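Local coordinates for methyltransferase FkbM (Methylobacillus flagellatus KT, PDB 2PY6), which probably transfers methyl groups to a substrate that is not yet identified, at residues Val78-Asp84 with Leu96-Thr101; Cys289-Glu293 with Ile323-Ile328. All coordinates share one frame; numbering follows the deposited sequence.

Contact 1. Residues Val78-Asp84 with Leu96-Thr101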
loop_
_atom_site.group_PDB
_atom_site.type_symbol
_atom_site.label_atom_id
_atom_site.label_comp_id
_atom_site.label_asym_id
_atom_site.label_seq_id
_atom_site.Cartn_x
_atom_site.Cartn_y
_atom_site.Cartn_z
ATOM N N VAL A 78 -12.223 29.421 -12.158
ATOM C CA VAL A 78 -11.597 28.102 -12.043
ATOM C C VAL A 78 -12.552 27.071 -12.693
ATOM O O VAL A 78 -13.687 26.884 -12.235
ATOM C CB VAL A 78 -11.302 27.729 -10.596
ATOM C CG1 VAL A 78 -10.415 26.466 -10.551
ATOM C CG2 VAL A 78 -10.595 28.890 -9.867
ATOM N N ILE A 79 -12.081 26.418 -13.756
ATOM C CA ILE A 79 -12.912 25.492 -14.529
ATOM C C ILE A 79 -12.745 23.989 -14.273
ATOM O O ILE A 79 -13.656 23.216 -14.571
ATOM C CB ILE A 79 -12.767 25.758 -16.046
ATOM C CG1 ILE A 79 -11.392 25.395 -16.560
ATOM C CG2 ILE A 79 -13.062 27.250 -16.362
ATOM C CD1 ILE A 79 -11.310 25.395 -18.046
ATOM N N ALA A 80 -11.619 23.553 -13.719
ATOM C CA ALA A 80 -11.405 22.110 -13.545
ATOM C C ALA A 80 -10.170 21.860 -12.767
ATOM O O ALA A 80 -9.373 22.778 -12.562
ATOM C CB ALA A 80 -11.265 21.437 -14.930
ATOM N N ALA A 81 -10.019 20.605 -12.345
ATOM C CA ALA A 81 -8.814 20.121 -11.688
ATOM C C ALA A 81 -8.423 18.865 -12.434
ATOM O O ALA A 81 -9.287 18.075 -12.818
ATOM C CB ALA A 81 -9.029 19.837 -10.205
ATOM N N VAL A 82 -7.116 18.708 -12.634
ATOM C CA VAL A 82 -6.556 17.596 -13.338
ATOM C C VAL A 82 -6.055 16.561 -12.376
ATOM O O VAL A 82 -5.285 16.852 -11.460
ATOM C CB VAL A 82 -5.388 18.038 -14.268
ATOM C CG1 VAL A 82 -4.742 16.858 -14.900
ATOM C CG2 VAL A 82 -5.909 18.966 -15.329
ATOM N N ASP A 83 -6.504 15.338 -12.592
ATOM C CA ASP A 83 -6.027 14.188 -11.816
ATOM C C ASP A 83 -6.355 12.904 -12.614
ATOM O O ASP A 83 -7.514 12.454 -12.679
ATOM C CB ASP A 83 -6.622 14.146 -10.398
ATOM C CG ASP A 83 -5.916 13.116 -9.476
ATOM O OD1 ASP A 83 -5.364 12.086 -9.961
ATOM O OD2 ASP A 83 -5.913 13.349 -8.240
ATOM N N ASP A 84 -5.316 12.348 -13.229
ATOM C CA ASP A 84 -5.413 11.127 -14.051
ATOM C C ASP A 84 -5.825 9.869 -13.273
ATOM O O ASP A 84 -6.246 8.893 -13.880
ATOM C CB ASP A 84 -4.076 10.836 -14.767
ATOM C CG ASP A 84 -3.749 11.856 -15.849
ATOM O OD1 ASP A 84 -4.659 12.209 -16.622
ATOM O OD2 ASP A 84 -2.574 12.282 -15.949
ATOM N N LEU A 96 -15.346 21.481 -8.596
ATOM C CA LEU A 96 -14.808 21.442 -9.947
ATOM C C LEU A 96 -14.802 20.029 -10.565
ATOM O O LEU A 96 -14.516 19.053 -9.888
ATOM C CB LEU A 96 -13.359 21.946 -9.953
ATOM C CG LEU A 96 -12.973 23.302 -9.355
ATOM C CD1 LEU A 96 -11.434 23.376 -9.203
ATOM C CD2 LEU A 96 -13.524 24.444 -10.158
ATOM N N PRO A 97 -15.049 19.928 -11.878
ATOM C CA PRO A 97 -14.885 18.611 -12.478
ATOM C C PRO A 97 -13.415 18.166 -12.427
ATOM O O PRO A 97 -12.517 19.014 -12.428
ATOM C CB PRO A 97 -15.373 18.809 -13.920
ATOM C CG PRO A 97 -15.373 20.269 -14.156
ATOM C CD PRO A 97 -15.532 20.937 -12.835
ATOM N N ILE A 98 -13.189 16.856 -12.307
ATOM C CA ILE A 98 -11.841 16.292 -12.311
ATOM C C ILE A 98 -11.640 15.712 -13.708
ATOM O O ILE A 98 -12.410 14.877 -14.151
ATOM C CB ILE A 98 -11.620 15.247 -11.187
ATOM C CG1 ILE A 98 -11.868 15.910 -9.820
ATOM C CG2 ILE A 98 -10.172 14.654 -11.227
ATOM C CD1 ILE A 98 -11.631 15.020 -8.666
ATOM N N ILE A 99 -10.606 16.189 -14.397
ATOM C CA ILE A 99 -10.294 15.804 -15.774
ATOM C C ILE A 99 -8.909 15.163 -15.895
ATOM O O ILE A 99 -8.113 15.200 -14.967
ATOM C CB ILE A 99 -10.398 17.012 -16.728
ATOM C CG1 ILE A 99 -9.349 18.081 -16.411
ATOM C CG2 ILE A 99 -11.857 17.587 -16.714
ATOM C CD1 ILE A 99 -9.305 19.236 -17.409
ATOM N N SER A 100 -8.667 14.514 -17.026
ATOM C CA SER A 100 -7.384 13.888 -17.305
ATOM C C SER A 100 -6.403 14.940 -17.819
ATOM O O SER A 100 -6.801 16.019 -18.254
ATOM C CB SER A 100 -7.550 12.790 -18.380
ATOM O OG SER A 100 -7.801 13.365 -19.663
ATOM N N THR A 101 -5.120 14.635 -17.785
ATOM C CA THR A 101 -4.139 15.550 -18.314
ATOM C C THR A 101 -4.342 15.745 -19.812
ATOM O O THR A 101 -4.123 16.856 -20.311
ATOM C CB THR A 101 -2.701 15.060 -18.082
ATOM O OG1 THR A 101 -2.519 14.737 -16.701
ATOM C CG2 THR A 101 -1.687 16.130 -18.509
#
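The carboxylate of D84 is the flat group here, and T101 meets both its oxygens on their syn sides, the donors lying some 30° out of its plane. T101 N reaches D84 OD1 at 2.7 Å, and T101 OG1 donates to D84 OD2 at 2.6 Å. This fork closes a parallel strand pair, 78-82 beside 96-99, within a mixed six-stranded sheet. Evidence for the register comes from three nearly straight backbone bonds: A81 N to P97 O, I99 N to A81 O (2.8 Å) and D83 N to I99 O. V82 and I99 share one sheet face, where V82 CG2 lies 3.7 Å from I99 CG1; F104 of helix 101-109 covers both. At the other end, L96 crosses V78 at about a right angle, bringing CD1 to 3.5 Å from V78 CG1. D84 OD1 also bonds Y87 OH of the second subunit. An alanine here would probably leave T101 N, T101 OG1 and that tyrosine hydroxyl without the carboxylate oxygens that pair with them, and the threonine hydroxyl freer to turn. T101 OG1 is turned anti to the carbonyl carbon (chi1 -52°), which puts it by the D84 carboxylate and 3.6 Å from V82 CG1.

Contact 2. Residues Cys289-Glu293 with Ile323-Ile328; sequences CGAGE and IDVRPI
G292 O receives a hydrogen bond from a water at 2.7 Å, and the same water accepts from I328 N at 3.0 Å, bridging the two segments where G292 O and I328 N, 4.4 Å apart, are too far for a direct hydrogen bond. P327 CA also approaches G292 O, through a CA-H...O contact of 3.2 Å. Next along, G292 N binds R326 O, but the donor stands 48° above the carbonyl plane and the C=O...N angle is only 130°, consistent with the pairing becoming less regular at the strand's end. The bonds before it are straighter: R326 N to G290 O, and G290 N to D324 O at 2.8 Å, the latter in the carbonyl plane. Together they define the parallel pairing of 290-291 with 323-326, in a small three-stranded sheet within the FkbM family region; strand 296-299 flanks 322-326 on its other edge. The glycine at G292 matters sterically. V325 CG1, held anti to the backbone N (chi1 172°), lies 3.6 Å from G292 CA, where a side-chain carbon on G292 would clash with it. On the face shared by A291 and R326, the A291 methyl meets I328 CG1 at 4.2 Å, with C233 of strand 229-233 touching both residues. R326 CD lies 4.0 Å from C289 SG, and beyond it the chain bends; NH2 forms a salt bridge with D330, while D324 OD1 pairs with R297.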
loop_
_atom_site.group_PDB
_atom_site.type_symbol
_atom_site.label_atom_id
_atom_site.label_comp_id
_atom_site.label_asym_id
_atom_site.label_seq_id
_atom_site.Cartn_x
_atom_site.Cartn_y
_atom_site.Cartn_z
ATOM N N CYS A 289 -0.278 22.766 28.527
ATOM C CA CYS A 289 -0.502 24.194 28.475
ATOM C C CYS A 289 0.281 24.693 27.291
ATOM O O CYS A 289 1.104 23.966 26.690
ATOM C CB CYS A 289 0.019 24.911 29.751
ATOM S SG CYS A 289 1.800 24.783 30.055
ATOM N N GLY A 290 0.023 25.952 26.982
ATOM C CA GLY A 290 0.768 26.672 25.987
ATOM C C GLY A 290 1.825 27.516 26.673
ATOM O O GLY A 290 1.708 27.851 27.851
ATOM N N ALA A 291 2.891 27.812 25.950
ATOM C CA ALA A 291 3.976 28.639 26.445
ATOM C C ALA A 291 3.676 30.085 26.023
ATOM O O ALA A 291 3.451 30.357 24.841
ATOM C CB ALA A 291 5.312 28.183 25.858
ATOM N N GLY A 292 3.728 31.007 26.986
ATOM C CA GLY A 292 3.464 32.425 26.726
ATOM C C GLY A 292 4.206 33.251 27.720
ATOM O O GLY A 292 5.086 32.719 28.384
ATOM N N GLU A 293 3.930 34.553 27.769
ATOM C CA GLU A 293 4.679 35.447 28.627
ATOM C C GLU A 293 4.166 35.518 30.041
ATOM O O GLU A 293 4.916 35.857 30.958
ATOM C CB GLU A 293 4.905 36.850 28.035
ATOM C CG GLU A 293 3.737 37.585 27.487
ATOM C CD GLU A 293 4.180 38.856 26.744
ATOM O OE1 GLU A 293 4.687 39.805 27.397
ATOM O OE2 GLU A 293 3.999 38.882 25.491
ATOM N N ILE A 323 -7.490 26.922 26.924
ATOM C CA ILE A 323 -6.212 26.357 27.359
ATOM C C ILE A 323 -5.565 27.227 28.430
ATOM O O ILE A 323 -5.837 28.421 28.519
ATOM C CB ILE A 323 -5.181 26.148 26.220
ATOM C CG1 ILE A 323 -4.820 27.451 25.519
ATOM C CG2 ILE A 323 -5.678 25.065 25.220
ATOM C CD1 ILE A 323 -3.448 27.376 24.841
ATOM N N ASP A 324 -4.701 26.608 29.233
ATOM C CA ASP A 324 -3.865 27.346 30.161
ATOM C C ASP A 324 -2.605 27.716 29.389
ATOM O O ASP A 324 -2.106 26.907 28.607
ATOM C CB ASP A 324 -3.465 26.501 31.359
ATOM C CG ASP A 324 -4.617 26.249 32.320
ATOM O OD1 ASP A 324 -5.576 27.040 32.382
ATOM O OD2 ASP A 324 -4.544 25.253 33.047
ATOM N N VAL A 325 -2.136 28.939 29.594
ATOM C CA VAL A 325 -0.919 29.476 29.014
ATOM C C VAL A 325 -0.096 29.884 30.246
ATOM O O VAL A 325 -0.627 30.483 31.189
ATOM C CB VAL A 325 -1.201 30.693 28.075
ATOM C CG1 VAL A 325 0.096 31.387 27.623
ATOM C CG2 VAL A 325 -2.015 30.253 26.867
ATOM N N ARG A 326 1.171 29.486 30.261
ATOM C CA ARG A 326 2.062 29.757 31.357
ATOM C C ARG A 326 3.415 30.096 30.778
ATOM O O ARG A 326 3.709 29.656 29.659
ATOM C CB ARG A 326 2.219 28.480 32.173
ATOM C CG ARG A 326 0.899 27.918 32.757
ATOM C CD ARG A 326 1.205 26.646 33.531
ATOM N NE ARG A 326 2.094 26.917 34.654
ATOM C CZ ARG A 326 2.801 25.997 35.302
ATOM N NH1 ARG A 326 2.764 24.728 34.959
ATOM N NH2 ARG A 326 3.563 26.371 36.311
ATOM N N PRO A 327 4.235 30.876 31.516
ATOM C CA PRO A 327 5.591 31.114 31.061
ATOM C C PRO A 327 6.499 29.916 31.375
ATOM O O PRO A 327 6.316 29.271 32.401
ATOM C CB PRO A 327 6.025 32.361 31.859
ATOM C CG PRO A 327 5.271 32.249 33.112
ATOM C CD PRO A 327 3.952 31.607 32.759
ATOM N N ILE A 328 7.449 29.654 30.480
ATOM C CA ILE A 328 8.443 28.564 30.625
ATOM C C ILE A 328 9.187 28.589 31.968
ATOM O O ILE A 328 9.374 27.542 32.571
ATOM C CB ILE A 328 9.460 28.590 29.443
ATOM C CG1 ILE A 328 8.777 28.064 28.183
ATOM C CG2 ILE A 328 10.705 27.710 29.723
ATOM C CD1 ILE A 328 9.429 28.461 26.882
HETATM O O HOH W 1 7.102 31.009 27.869
#

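Both segments of contact 1 come before those of contact 2, so the two follow in series along the chain. Their centres are 45 Å apart and their nearest atoms about 35 Å, on opposite sides of the chain's centre, and they share no sheet. Residues 78-84 with 96-101 belong to the six-stranded sheet of the N-terminal part, beside the second subunit. Residues 289-293 with 323-328 form part of a separate three-stranded sheet in the FkbM methyltransferase region, next to strand 229-233 of the seven-stranded sheet, and no other chain of the assembly touches them. This separation places contact 1 at a subunit interface and contact 2 in the probable methyltransferase region.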